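Transcription factor TAU subunit SFC1 (Schizosaccharomyces pombe, PDB 4BJI) is a subunit of TFIIIC, present here as the subunit's DNA-binding domain, and helps activate tRNA and 5S RNA genes by binding their internal promoter elements. Local coordinates at residues Val53-Ala58 with Arg88-Arg93; Ala109-Leu114 with Asn137-Val142; Lys124-Asp129 with Val142-Asp147. All blocks are in the same frame, centred on the assembly; numbering follows the deposited sequence. Where two conformers were deposited one is given.

Interaction 1 of 3, residues Val53-Ala58 with Arg88-Arg93; sequences VWTRRA and RDTYTR
V53 reaches two threonines of the facing strand because its methyls spread apart. CG1 is anti to the backbone N (chi1 175°) and runs to T90, while CG2 is anti to the carbonyl carbon and runs to T92. V53 CG1 lies 3.2 Å from T90 OG1 and 3.5 Å from T90 CB, the latter a tight carbon contact. V53 and T92 lie side by side, pointing the same way, V53 CG2 3.6 Å from T92 OG1. The T90 hydroxyl bonds to F87 O, and that of T92 to W82 NE1. The backbones are antiparallel. W54 and Y91 form the hydrogen-bonded pair: W54 N gives to Y91 O at 2.9 Å, and Y91 N to W54 O at 2.8 Å. W54 O also lies in plane at the edge of the Y91 ring. R56 CB reaches the same ring at Y91 CE1 (4.2 Å). A water accepts from R56 N and donates to D89 O, carrying the link on past the strand. T55 is the N-cap of helix 56-60: its OG1 accepts from A58 N at 3.0 Å. Strand 53-55 passes directly into that helix, within the helix-turn-helix family region. Strand 53-55 is outermost in a mixed sheet, and strand 90-93 lies between it and strand 79-82. W54 turns from the pairing toward helix 35-50, where NE1 bonds to L47 O.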
loop_
_atom_site.group_PDB
_atom_site.type_symbol
_atom_site.label_atom_id
_atom_site.label_comp_id
_atom_site.label_asym_id
_atom_site.label_seq_id
_atom_site.Cartn_x
_atom_site.Cartn_y
_atom_site.Cartn_z
ATOM N N VAL A 53 7.366 3.577 2.665
ATOM C CA VAL A 53 6.711 2.525 1.886
ATOM C C VAL A 53 5.500 3.122 1.183
ATOM O O VAL A 53 4.596 3.664 1.857
ATOM C CB VAL A 53 6.228 1.383 2.844
ATOM C CG1 VAL A 53 5.452 0.329 2.102
ATOM C CG2 VAL A 53 7.418 0.744 3.603
ATOM N N TRP A 54 5.436 2.999 -0.141
ATOM C CA TRP A 54 4.396 3.631 -0.946
ATOM C C TRP A 54 3.916 2.741 -2.083
ATOM O O TRP A 54 4.742 2.148 -2.803
ATOM C CB TRP A 54 4.965 4.848 -1.669
ATOM C CG TRP A 54 5.277 6.083 -0.879
ATOM C CD1 TRP A 54 6.464 6.403 -0.282
ATOM C CD2 TRP A 54 4.421 7.212 -0.706
ATOM N NE1 TRP A 54 6.388 7.680 0.271
ATOM C CE2 TRP A 54 5.139 8.185 0.016
ATOM C CE3 TRP A 54 3.116 7.492 -1.094
ATOM C CZ2 TRP A 54 4.581 9.419 0.365
ATOM C CZ3 TRP A 54 2.566 8.710 -0.733
ATOM C CH2 TRP A 54 3.301 9.654 -0.015
ATOM N N THR A 55 2.625 2.737 -2.382
ATOM C CA THR A 55 2.194 2.244 -3.686
ATOM C C THR A 55 2.515 3.282 -4.778
ATOM O O THR A 55 2.660 4.497 -4.507
ATOM C CB THR A 55 0.711 1.981 -3.761
ATOM O OG1 THR A 55 0.039 3.214 -3.480
ATOM C CG2 THR A 55 0.311 0.888 -2.760
ATOM N N ARG A 56 2.618 2.807 -6.026
ATOM C CA ARG A 56 2.677 3.699 -7.179
ATOM C C ARG A 56 1.526 4.706 -7.196
ATOM O O ARG A 56 1.740 5.914 -7.391
ATOM C CB ARG A 56 2.663 2.870 -8.475
ATOM C CG ARG A 56 2.418 3.704 -9.729
ATOM C CD ARG A 56 2.285 2.785 -10.963
ATOM N NE ARG A 56 1.829 3.537 -12.130
ATOM C CZ ARG A 56 2.649 4.274 -12.846
ATOM N NH1 ARG A 56 3.929 4.311 -12.512
ATOM N NH2 ARG A 56 2.193 4.963 -13.891
ATOM N N ARG A 57 0.303 4.245 -6.970
ATOM C CA ARG A 57 -0.850 5.146 -7.031
ATOM C C ARG A 57 -0.757 6.259 -5.981
ATOM O O ARG A 57 -0.982 7.427 -6.285
ATOM C CB ARG A 57 -2.148 4.360 -6.855
ATOM C CG ARG A 57 -3.402 5.243 -6.992
ATOM C CD ARG A 57 -3.400 6.105 -8.262
ATOM N NE ARG A 57 -3.198 5.324 -9.480
ATOM C CZ ARG A 57 -3.022 5.862 -10.687
ATOM N NH1 ARG A 57 -3.018 7.180 -10.839
ATOM N NH2 ARG A 57 -2.846 5.082 -11.745
ATOM N N ALA A 58 -0.406 5.915 -4.747
ATOM C CA ALA A 58 -0.281 6.932 -3.713
ATOM C C ALA A 58 0.800 7.960 -4.062
ATOM O O ALA A 58 0.586 9.161 -3.924
ATOM C CB ALA A 58 -0.071 6.303 -2.346
ATOM N N ARG A 88 2.903 -6.173 -0.515
ATOM C CA ARG A 88 2.790 -6.361 -1.971
ATOM C C ARG A 88 2.455 -5.056 -2.671
ATOM O O ARG A 88 1.580 -4.320 -2.251
ATOM C CB ARG A 88 1.731 -7.417 -2.270
ATOM C CG ARG A 88 1.467 -7.675 -3.717
ATOM C CD ARG A 88 0.160 -8.465 -3.887
ATOM N NE ARG A 88 -0.105 -8.779 -5.286
ATOM C CZ ARG A 88 -1.124 -9.528 -5.661
ATOM N NH1 ARG A 88 -1.921 -10.021 -4.729
ATOM N NH2 ARG A 88 -1.335 -9.791 -6.944
ATOM N N ASP A 89 3.137 -4.837 -3.765
ATOM C CA ASP A 89 2.867 -3.703 -4.661
ATOM C C ASP A 89 3.219 -2.356 -4.016
ATOM O O ASP A 89 2.726 -1.286 -4.448
ATOM C CB ASP A 89 1.409 -3.718 -5.152
ATOM C CG ASP A 89 1.126 -4.896 -6.040
ATOM O OD1 ASP A 89 1.988 -5.227 -6.864
ATOM O OD2 ASP A 89 0.073 -5.533 -5.840
ATOM N N THR A 90 4.111 -2.376 -3.014
ATOM C CA THR A 90 4.701 -1.166 -2.489
ATOM C C THR A 90 6.176 -1.084 -2.793
ATOM O O THR A 90 6.883 -2.112 -2.820
ATOM C CB THR A 90 4.514 -0.962 -0.961
ATOM O OG1 THR A 90 5.302 -1.901 -0.203
ATOM C CG2 THR A 90 3.049 -1.081 -0.581
ATOM N N TYR A 91 6.624 0.143 -3.029
ATOM C CA TYR A 91 8.029 0.502 -3.166
ATOM C C TYR A 91 8.526 0.973 -1.827
ATOM O O TYR A 91 7.915 1.851 -1.190
ATOM C CB TYR A 91 8.168 1.628 -4.204
ATOM C CG TYR A 91 7.766 1.193 -5.588
ATOM C CD1 TYR A 91 6.441 1.245 -5.995
ATOM C CD2 TYR A 91 8.705 0.693 -6.476
ATOM C CE1 TYR A 91 6.044 0.788 -7.248
ATOM C CE2 TYR A 91 8.314 0.254 -7.736
ATOM C CZ TYR A 91 6.976 0.319 -8.103
ATOM O OH TYR A 91 6.543 -0.131 -9.355
ATOM N N THR A 92 9.611 0.362 -1.347
ATOM C CA THR A 92 10.190 0.658 -0.024
ATOM C C THR A 92 11.582 1.242 -0.201
ATOM O O THR A 92 12.393 0.732 -0.985
ATOM C CB THR A 92 10.276 -0.635 0.796
ATOM O OG1 THR A 92 8.960 -1.204 0.961
ATOM C CG2 THR A 92 10.874 -0.357 2.159
ATOM N N ARG A 93 11.877 2.299 0.536
ATOM C CA ARG A 93 13.167 2.931 0.382
ATOM C C ARG A 93 14.291 1.960 0.774
ATOM O O ARG A 93 14.149 1.115 1.680
ATOM C CB ARG A 93 13.220 4.240 1.174
ATOM C CG ARG A 93 13.193 4.099 2.673
ATOM C CD ARG A 93 13.214 5.495 3.387
ATOM N NE ARG A 93 13.482 5.355 4.821
ATOM C CZ ARG A 93 12.858 5.997 5.814
ATOM N NH1 ARG A 93 11.874 6.899 5.634
ATOM N NH2 ARG A 93 13.243 5.695 7.055
HETATM O O HOH W 1 2.111 -0.031 -6.719
HETATM O O HOH W 2 6.241 2.096 -11.156
#

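Interaction 2 of 3, residues Ala109-Leu114 with Asn137-Val142; sequences ALFFKL and NRVYQV
R138 and F112 meet where this two-stranded antiparallel ribbon runs out. F112 N gives a hydrogen bond to R138 O at 2.9 Å, nearly along the C=O axis. The R138 chain is bent at chi2 (-72°), and its CB and CD lie against F112 O, at 3.5 Å for CB. Beyond the bend, R138 NE makes a weak bond to L114 O at 3.4 Å, with the acceptor in the guanidinium plane. An alanine here would probably take the CD contact from F112 O, the weak NE donor from L114 O and the NH1 bonds from N137 O and P135 O, so the end of 109-114 could move more freely. Inside the ribbon, L110 and Y140 are the hydrogen-bonded pair, joined in both directions; L110 N to Y140 O is 2.8 Å and nearly straight (171°). A109, F111 and V139 share one face. V139 splits its methyls between the other two: CG1 touches A109 CB at 3.7 Å, and CG2 comes in plane to the edge of the F111 ring, 3.6 Å from CD1. Just past the strand, the F112 side chain crosses that of Y140 at about a right angle, with F112 CE1 4.2 Å from Y140 CD1.

A second shell surrounds these groups. R138 NH1 bonds to N137 O and P135 O. N137 ND2 gives to V139 O and sits over one face of the Y140 ring, offset toward the rim. R88 makes a cation-pi contact with F111. L110 and F112 pack on helix 172-189, through Y175 and M182, and L114 meets L186 and F187 of that helix. On the A109 face, A109 and Q141 touch T90 of strand 90-93.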
loop_
_atom_site.group_PDB
_atom_site.type_symbol
_atom_site.label_atom_id
_atom_site.label_comp_id
_atom_site.label_asym_id
_atom_site.label_seq_id
_atom_site.Cartn_x
_atom_site.Cartn_y
_atom_site.Cartn_z
ATOM N N ALA A 109 -0.234 -3.059 2.688
ATOM C CA ALA A 109 -1.100 -2.971 1.525
ATOM C C ALA A 109 -2.092 -4.096 1.470
ATOM O O ALA A 109 -1.745 -5.254 1.729
ATOM C CB ALA A 109 -0.236 -3.015 0.262
ATOM N N LEU A 110 -3.350 -3.740 1.199
ATOM C CA LEU A 110 -4.399 -4.735 0.982
ATOM C C LEU A 110 -4.839 -4.656 -0.466
ATOM O O LEU A 110 -5.219 -3.574 -0.940
ATOM C CB LEU A 110 -5.572 -4.518 1.927
ATOM C CG LEU A 110 -5.285 -4.751 3.410
ATOM C CD1 LEU A 110 -5.041 -3.462 4.073
ATOM C CD2 LEU A 110 -6.464 -5.438 4.016
ATOM N N PHE A 111 -4.739 -5.782 -1.175
ATOM C CA PHE A 111 -5.080 -5.881 -2.589
ATOM C C PHE A 111 -6.444 -6.542 -2.703
ATOM O O PHE A 111 -6.758 -7.505 -1.962
ATOM C CB PHE A 111 -4.053 -6.738 -3.362
ATOM C CG PHE A 111 -4.513 -7.157 -4.739
ATOM C CD1 PHE A 111 -4.535 -6.256 -5.787
ATOM C CD2 PHE A 111 -4.902 -8.460 -4.975
ATOM C CE1 PHE A 111 -4.947 -6.654 -7.056
ATOM C CE2 PHE A 111 -5.317 -8.864 -6.232
ATOM C CZ PHE A 111 -5.343 -7.958 -7.269
ATOM N N PHE A 112 -7.249 -6.050 -3.634
ATOM C CA PHE A 112 -8.574 -6.589 -3.854
ATOM C C PHE A 112 -8.727 -7.006 -5.294
ATOM O O PHE A 112 -8.427 -6.237 -6.203
ATOM C CB PHE A 112 -9.631 -5.564 -3.462
ATOM C CG PHE A 112 -9.559 -5.198 -2.023
ATOM C CD1 PHE A 112 -8.728 -4.186 -1.590
ATOM C CD2 PHE A 112 -10.248 -5.940 -1.089
ATOM C CE1 PHE A 112 -8.607 -3.912 -0.245
ATOM C CE2 PHE A 112 -10.125 -5.662 0.261
ATOM C CZ PHE A 112 -9.324 -4.648 0.660
ATOM N N LYS A 113 -9.164 -8.242 -5.480
ATOM C CA LYS A 113 -9.321 -8.772 -6.823
ATOM C C LYS A 113 -10.760 -8.591 -7.238
ATOM O O LYS A 113 -11.566 -9.510 -7.130
ATOM C CB LYS A 113 -8.943 -10.247 -6.878
ATOM C CG LYS A 113 -9.028 -10.810 -8.287
ATOM C CD LYS A 113 -8.634 -12.274 -8.342
ATOM C CE LYS A 113 -8.814 -12.841 -9.744
ATOM N NZ LYS A 113 -8.391 -14.266 -9.826
ATOM N N LEU A 114 -11.084 -7.396 -7.706
ATOM C CA LEU A 114 -12.440 -7.089 -8.121
ATOM C C LEU A 114 -12.417 -6.459 -9.501
ATOM O O LEU A 114 -11.373 -6.022 -9.982
ATOM C CB LEU A 114 -13.124 -6.146 -7.128
ATOM C CG LEU A 114 -13.376 -6.650 -5.700
ATOM C CD1 LEU A 114 -13.998 -5.544 -4.868
ATOM C CD2 LEU A 114 -14.265 -7.887 -5.658
ATOM N N ASN A 137 -8.686 2.246 -7.918
ATOM C CA ASN A 137 -7.567 1.658 -7.209
ATOM C C ASN A 137 -7.941 0.313 -6.622
ATOM O O ASN A 137 -9.065 0.137 -6.137
ATOM C CB ASN A 137 -7.190 2.605 -6.078
ATOM C CG ASN A 137 -5.914 2.232 -5.418
ATOM O OD1 ASN A 137 -4.976 1.728 -6.075
ATOM N ND2 ASN A 137 -5.855 2.450 -4.106
ATOM N N ARG A 138 -6.999 -0.632 -6.648
ATOM C CA ARG A 138 -7.285 -1.932 -6.043
ATOM C C ARG A 138 -6.290 -2.319 -4.967
ATOM O O ARG A 138 -6.396 -3.398 -4.415
ATOM C CB ARG A 138 -7.348 -3.034 -7.097
ATOM C CG ARG A 138 -8.535 -2.867 -8.081
ATOM C CD ARG A 138 -9.900 -3.185 -7.413
ATOM N NE ARG A 138 -11.013 -3.055 -8.363
ATOM C CZ ARG A 138 -11.694 -1.932 -8.569
ATOM N NH1 ARG A 138 -11.390 -0.830 -7.889
ATOM N NH2 ARG A 138 -12.675 -1.904 -9.464
ATOM N N VAL A 139 -5.318 -1.459 -4.681
ATOM C CA VAL A 139 -4.362 -1.721 -3.600
ATOM C C VAL A 139 -4.359 -0.508 -2.674
ATOM O O VAL A 139 -4.075 0.595 -3.112
ATOM C CB VAL A 139 -2.920 -1.978 -4.086
ATOM C CG1 VAL A 139 -2.018 -2.305 -2.916
ATOM C CG2 VAL A 139 -2.888 -3.095 -5.109
ATOM N N TYR A 140 -4.742 -0.714 -1.414
ATOM C CA TYR A 140 -4.856 0.367 -0.431
ATOM C C TYR A 140 -3.885 0.128 0.697
ATOM O O TYR A 140 -3.836 -0.968 1.261
ATOM C CB TYR A 140 -6.272 0.447 0.130
ATOM C CG TYR A 140 -7.284 0.868 -0.903
ATOM C CD1 TYR A 140 -7.929 -0.071 -1.683
ATOM C CD2 TYR A 140 -7.570 2.193 -1.098
ATOM C CE1 TYR A 140 -8.850 0.311 -2.636
ATOM C CE2 TYR A 140 -8.494 2.580 -2.048
ATOM C CZ TYR A 140 -9.126 1.636 -2.794
ATOM O OH TYR A 140 -10.062 2.059 -3.764
ATOM N N GLN A 141 -3.178 1.173 1.080
ATOM C CA GLN A 141 -2.332 1.111 2.258
ATOM C C GLN A 141 -3.096 1.531 3.514
ATOM O O GLN A 141 -3.958 2.408 3.462
ATOM C CB GLN A 141 -1.104 1.972 2.103
ATOM C CG GLN A 141 -0.105 1.358 1.115
ATOM C CD GLN A 141 1.137 2.205 1.031
ATOM O OE1 GLN A 141 1.204 3.116 0.192
ATOM N NE2 GLN A 141 2.100 1.965 1.881
ATOM N N VAL A 142 -2.767 0.914 4.643
ATOM C CA VAL A 142 -3.499 1.172 5.880
ATOM C C VAL A 142 -3.584 2.651 6.257
ATOM O O VAL A 142 -4.651 3.136 6.648
ATOM C CB VAL A 142 -2.877 0.355 7.009
ATOM C CG1 VAL A 142 -3.369 0.840 8.395
ATOM C CG2 VAL A 142 -3.152 -1.146 6.779
#

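Interaction 3 of 3, residues Lys124-Asp129 with Val142-Asp147; sequences KTHVFD and VCDIVD
H126 and D144 meet at about a right angle where a loop runs roughly alongside a 3-10 turn and the loop after it, joined by a single backbone bridge at F128 and I145. An ST turn, with T125 OG1 accepting from V127 N, precedes the bridge. The imidazole and carboxylate planes are 89° apart, and H126 CD2 lies 3.4 Å from D144 OD2. H126 CG, between the backbone N and the carbonyl carbon (chi1 58°), carries the ring to D144. Both polar ends also have outside partners: H126 ND1 bonds to N61 ND2, and D144 OD2 forms a salt bridge with R51. One water donates to both H126 O and D144 OD2.

F128 and D147 are turned quite differently. Their side chains lie side by side, pointing the same way, with ring and carboxylate nearly coplanar. D147 OD2 is in plane at the ring edge, 3.9 Å from F128 CE1, and forms a salt bridge with K185 of helix 172-189, while OD1 bonds to T149 OG1. The F128 ring packs on M182 and L186 of that helix. V127 CG1 touches V146 CG2 at 3.6 Å. F128 N gives to D144 O at 3.0 Å. F128 O is gripped twice: V146 N approaches at 2.9 Å, tilted from the carbonyl plane, and D147 N at 3.1 Å, in that plane and on a lone pair.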
loop_
_atom_site.group_PDB
_atom_site.type_symbol
_atom_site.label_atom_id
_atom_site.label_comp_id
_atom_site.label_asym_id
_atom_site.label_seq_id
_atom_site.Cartn_x
_atom_site.Cartn_y
_atom_site.Cartn_z
ATOM N N LYS A 124 -9.215 8.282 -9.033
ATOM C CA LYS A 124 -7.902 7.656 -9.014
ATOM C C LYS A 124 -7.322 7.683 -7.613
ATOM O O LYS A 124 -6.155 7.396 -7.425
ATOM C CB LYS A 124 -6.932 8.422 -9.924
ATOM C CG LYS A 124 -7.111 8.238 -11.418
ATOM C CD LYS A 124 -6.037 9.043 -12.149
ATOM C CE LYS A 124 -6.258 9.108 -13.656
ATOM N NZ LYS A 124 -5.622 10.323 -14.256
ATOM N N THR A 125 -8.125 8.049 -6.632
ATOM C CA THR A 125 -7.595 8.241 -5.301
ATOM C C THR A 125 -7.008 6.933 -4.701
ATOM O O THR A 125 -7.478 5.786 -4.907
ATOM C CB THR A 125 -8.655 8.820 -4.340
ATOM O OG1 THR A 125 -8.033 9.154 -3.106
ATOM C CG2 THR A 125 -9.782 7.827 -4.062
ATOM N N HIS A 126 -5.973 7.139 -3.910
ATOM C CA HIS A 126 -5.368 6.083 -3.094
ATOM C C HIS A 126 -6.052 5.955 -1.715
ATOM O O HIS A 126 -5.766 5.044 -0.956
ATOM C CB HIS A 126 -3.893 6.412 -2.895
ATOM C CG HIS A 126 -3.668 7.740 -2.241
ATOM N ND1 HIS A 126 -3.989 8.936 -2.855
ATOM C CD2 HIS A 126 -3.189 8.064 -1.019
ATOM C CE1 HIS A 126 -3.725 9.935 -2.030
ATOM N NE2 HIS A 126 -3.216 9.432 -0.919
ATOM N N VAL A 127 -6.968 6.872 -1.412
ATOM C CA VAL A 127 -7.636 6.909 -0.105
ATOM C C VAL A 127 -8.840 5.997 -0.125
ATOM O O VAL A 127 -9.589 5.962 -1.108
ATOM C CB VAL A 127 -8.075 8.365 0.188
ATOM C CG1 VAL A 127 -8.887 8.468 1.451
ATOM C CG2 VAL A 127 -6.878 9.275 0.275
ATOM N N PHE A 128 -9.047 5.280 0.980
ATOM C CA PHE A 128 -10.232 4.458 1.169
ATOM C C PHE A 128 -11.138 5.160 2.161
ATOM O O PHE A 128 -10.838 5.168 3.367
ATOM C CB PHE A 128 -9.882 3.055 1.696
ATOM C CG PHE A 128 -11.045 2.089 1.619
ATOM C CD1 PHE A 128 -12.069 2.106 2.554
ATOM C CD2 PHE A 128 -11.110 1.167 0.573
ATOM C CE1 PHE A 128 -13.118 1.258 2.426
ATOM C CE2 PHE A 128 -12.156 0.304 0.471
ATOM C CZ PHE A 128 -13.150 0.353 1.412
ATOM N N ASP A 129 -12.218 5.758 1.657
ATOM C CA ASP A 129 -13.160 6.504 2.531
ATOM C C ASP A 129 -14.487 5.784 2.741
ATOM O O ASP A 129 -15.312 6.211 3.561
ATOM C CB ASP A 129 -13.367 7.952 2.073
ATOM C CG ASP A 129 -14.099 8.057 0.761
ATOM O OD1 ASP A 129 -14.480 7.018 0.179
ATOM O OD2 ASP A 129 -14.226 9.238 0.290
ATOM N N VAL A 142 -2.767 0.914 4.643
ATOM C CA VAL A 142 -3.499 1.172 5.880
ATOM C C VAL A 142 -3.584 2.651 6.257
ATOM O O VAL A 142 -4.651 3.136 6.648
ATOM C CB VAL A 142 -2.877 0.355 7.009
ATOM C CG1 VAL A 142 -3.369 0.840 8.395
ATOM C CG2 VAL A 142 -3.152 -1.146 6.779
ATOM N N CYS A 143 -2.481 3.360 6.149
ATOM C CA CYS A 143 -2.435 4.772 6.509
ATOM C C CYS A 143 -3.353 5.641 5.665
ATOM O O CYS A 143 -3.625 6.794 6.052
ATOM C CB CYS A 143 -0.996 5.279 6.450
ATOM S SG CYS A 143 -0.179 5.076 4.830
ATOM N N ASP A 144 -3.798 5.117 4.520
ATOM C CA ASP A 144 -4.673 5.848 3.613
ATOM C C ASP A 144 -6.145 5.429 3.791
ATOM O O ASP A 144 -6.997 5.898 3.025
ATOM C CB ASP A 144 -4.239 5.642 2.175
ATOM C CG ASP A 144 -2.818 6.106 1.909
ATOM O OD1 ASP A 144 -2.385 7.079 2.549
ATOM O OD2 ASP A 144 -2.175 5.492 1.036
ATOM N N ILE A 145 -6.435 4.614 4.802
ATOM C CA ILE A 145 -7.812 4.225 5.102
ATOM C C ILE A 145 -8.382 5.244 6.086
ATOM O O ILE A 145 -8.021 5.269 7.281
ATOM C CB ILE A 145 -7.886 2.811 5.688
ATOM C CG1 ILE A 145 -7.319 1.806 4.713
ATOM C CG2 ILE A 145 -9.355 2.506 6.053
ATOM C CD1 ILE A 145 -7.226 0.446 5.316
ATOM N N VAL A 146 -9.260 6.110 5.591
ATOM C CA VAL A 146 -9.835 7.148 6.450
ATOM C C VAL A 146 -11.261 6.806 6.883
ATOM O O VAL A 146 -11.841 7.443 7.793
ATOM C CB VAL A 146 -9.844 8.552 5.779
ATOM C CG1 VAL A 146 -8.404 8.969 5.440
ATOM C CG2 VAL A 146 -10.748 8.603 4.556
ATOM N N ASP A 147 -11.865 5.805 6.250
ATOM C CA ASP A 147 -13.228 5.368 6.587
ATOM C C ASP A 147 -13.333 5.203 8.101
ATOM O O ASP A 147 -12.580 4.407 8.673
ATOM C CB ASP A 147 -13.501 4.044 5.897
ATOM C CG ASP A 147 -14.900 3.505 6.116
ATOM O OD1 ASP A 147 -15.457 3.736 7.204
ATOM O OD2 ASP A 147 -15.418 2.825 5.221
HETATM O O HOH W 3 -3.465 3.697 -0.394
#

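In the fold
The three contacts tie the mixed sheet to the part of the domain that packs on helix 172-189. Interactions 1 and 2 have centres about 11 Å apart and meet through Q141. Its OE1 lies 3.0 Å from T55 N and its NE2 3.0 Å from V53 O, probable hydrogen bonds. Interactions 2 and 3 are about 10 Å apart between centres, share V142 and alternate along the chain. Y140 joins them: its CD2 is 3.4 Å from H126 O, and its ring meets that of F128 edge-to-face. Interactions 1 and 3 are about 14 Å apart, yet A58 CA packs 3.7 Å from H126 CB. R51 bonds to both Q141 and D144, linking interactions 2 and 3.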